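Local coordinates for malonate decarboxylase subunit alpha (Acinetobacter baumannii ATCC 17978, PDB 6MPR), which probably acts as the acyl-carrier-protein transferase subunit of malonate decarboxylase, passing malonyl onto the carrier protein in exchange for acetyl, at residues M352-G357 with P392-D397. Numbering follows the deposited sequence. Where two conformers were deposited one is given.
Sequences MCQLAG and PNMGHD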
loop_
_atom_site.group_PDB
_atom_site.type_symbol
_atom_site.label_atom_id
_atom_site.label_comp_id
_atom_site.label_asym_id
_atom_site.label_seq_id
_atom_site.Cartn_x
_atom_site.Cartn_y
_atom_site.Cartn_z
ATOM N N MET A 352 6.811 -3.190 -0.664
ATOM C CA MET A 352 6.204 -4.159 0.248
ATOM C C MET A 352 6.437 -3.778 1.702
ATOM O O MET A 352 5.537 -3.917 2.548
ATOM C CB MET A 352 6.743 -5.558 -0.055
ATOM C CG MET A 352 6.179 -6.690 0.799
ATOM S SD MET A 352 6.912 -8.254 0.240
ATOM C CE MET A 352 6.008 -8.496 -1.290
ATOM N N CYS A 353 7.630 -3.271 2.000
ATOM C CA CYS A 353 7.956 -2.908 3.368
ATOM C C CYS A 353 7.170 -1.677 3.809
ATOM O O CYS A 353 6.671 -1.630 4.934
ATOM C CB CYS A 353 9.459 -2.663 3.473
ATOM S SG CYS A 353 10.106 -2.752 5.126
ATOM N N GLN A 354 7.061 -0.666 2.939
ATOM C CA GLN A 354 6.233 0.500 3.266
ATOM C C GLN A 354 4.769 0.114 3.440
ATOM O O GLN A 354 4.092 0.621 4.342
ATOM C CB GLN A 354 6.369 1.559 2.177
ATOM C CG GLN A 354 7.640 2.385 2.253
ATOM C CD GLN A 354 7.589 3.415 3.355
ATOM O OE1 GLN A 354 6.530 3.972 3.645
ATOM N NE2 GLN A 354 8.731 3.677 3.980
ATOM N N LEU A 355 4.260 -0.784 2.584
ATOM C CA LEU A 355 2.887 -1.260 2.757
ATOM C C LEU A 355 2.698 -1.916 4.124
ATOM O O LEU A 355 1.711 -1.647 4.825
ATOM C CB LEU A 355 2.528 -2.242 1.644
ATOM C CG LEU A 355 1.029 -2.488 1.470
ATOM C CD1 LEU A 355 0.286 -1.169 1.204
ATOM C CD2 LEU A 355 0.801 -3.488 0.345
ATOM N N ALA A 356 3.623 -2.796 4.515
ATOM C CA ALA A 356 3.534 -3.395 5.845
ATOM C C ALA A 356 3.650 -2.337 6.928
ATOM O O ALA A 356 2.979 -2.424 7.963
ATOM C CB ALA A 356 4.612 -4.463 6.032
ATOM N N GLY A 357 4.500 -1.333 6.711
ATOM C CA GLY A 357 4.617 -0.265 7.689
ATOM C C GLY A 357 3.311 0.473 7.906
ATOM O O GLY A 357 3.060 0.995 8.994
ATOM N N PRO A 392 4.978 10.229 5.775
ATOM C CA PRO A 392 3.510 10.321 5.803
ATOM C C PRO A 392 2.827 8.966 5.779
ATOM O O PRO A 392 1.791 8.793 6.425
ATOM C CB PRO A 392 3.193 11.143 4.549
ATOM C CG PRO A 392 4.427 11.934 4.321
ATOM C CD PRO A 392 5.542 11.012 4.661
ATOM N N ASN A 393 3.374 8.000 5.036
ATOM C CA ASN A 393 2.768 6.675 4.984
ATOM C C ASN A 393 2.931 5.939 6.307
ATOM O O ASN A 393 2.039 5.200 6.729
ATOM C CB ASN A 393 3.384 5.868 3.844
ATOM C CG ASN A 393 2.850 4.448 3.787
ATOM O OD1 ASN A 393 1.668 4.234 3.515
ATOM N ND2 ASN A 393 3.717 3.473 4.068
ATOM N N MET A 394 4.063 6.143 6.973
ATOM C CA MET A 394 4.279 5.508 8.265
ATOM C C MET A 394 3.557 6.239 9.391
ATOM O O MET A 394 3.096 5.592 10.346
ATOM C CB MET A 394 5.778 5.436 8.546
ATOM C CG MET A 394 6.583 4.854 7.395
ATOM S SD MET A 394 6.164 3.120 7.088
ATOM C CE MET A 394 6.680 2.442 8.642
ATOM N N GLY A 395 3.442 7.560 9.296
ATOM C CA GLY A 395 2.876 8.371 10.357
ATOM C C GLY A 395 1.446 8.825 10.128
ATOM O O GLY A 395 1.146 10.022 10.193
ATOM N N HIS A 396 0.548 7.876 9.880
ATOM C CA HIS A 396 -0.874 8.174 9.887
ATOM C C HIS A 396 -1.637 6.958 10.390
ATOM O O HIS A 396 -1.132 5.831 10.395
ATOM C CB HIS A 396 -1.375 8.589 8.492
ATOM C CG HIS A 396 -1.504 7.444 7.533
ATOM N ND1 HIS A 396 -0.462 7.025 6.733
ATOM C CD2 HIS A 396 -2.549 6.630 7.247
ATOM C CE1 HIS A 396 -0.853 5.989 6.010
ATOM N NE2 HIS A 396 -2.118 5.737 6.291
ATOM N N ASP A 397 -2.856 7.213 10.846
ATOM C CA ASP A 397 -3.780 6.160 11.220
ATOM C C ASP A 397 -4.369 5.540 9.958
ATOM O O ASP A 397 -5.121 6.208 9.237
ATOM C CB ASP A 397 -4.889 6.724 12.107
ATOM C CG ASP A 397 -5.875 5.656 12.536
ATOM O OD1 ASP A 397 -5.448 4.486 12.693
ATOM O OD2 ASP A 397 -7.065 5.986 12.715
#
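Asn393 reaches from the short helix 391-394 to helix 350-359 and bonds twice to one residue, Gln354. The longer helix precedes strand 363-366 of the mixed sheet in the C-terminal half of this two-sheet alpha/beta protein; the two helices are joined by a side-chain amide that bonds to an amide and to a backbone carbonyl, with a methionine methyl packed beside a glycine. Asparagine suits its place because one NH2 group can serve two acceptors: Asn393 ND2 donates to the backbone Gln354 O at 2.9 Å and to the side-chain Gln354 OE1, also at 2.9 Å. The backbone oxygen lies in the amide plane of Asn393, yet the donor sits well above that carbonyl's plane, 55° out of it. The bond to OE1 is slightly straighter (148° at the hydrogen), with the two amide planes 49° apart. The Gln354 chain, bent at chi2, brings OE1 to the same ND2. The other end of the asparagine amide, OD1, bonds to Tyr359 OH of the second subunit, so both ends are fixed.

The tight side is at Met394, whose chain, in the conformer given, bends at chi2 and chi3 and lays CE 3.5 Å from Gly357 CA; glycine, lacking a side chain, admits the methyl. Lys428 NZ bonds both Gly357 O and Met394 O, linking the helix ends. Neither side of this buried contact faces solvent; the looser one runs from Gly395 onward, where the segments part. There His396 turns back on its own helix, ND1 donating in the carbonyl plane to a lone pair of Pro392 O at 2.9 Å.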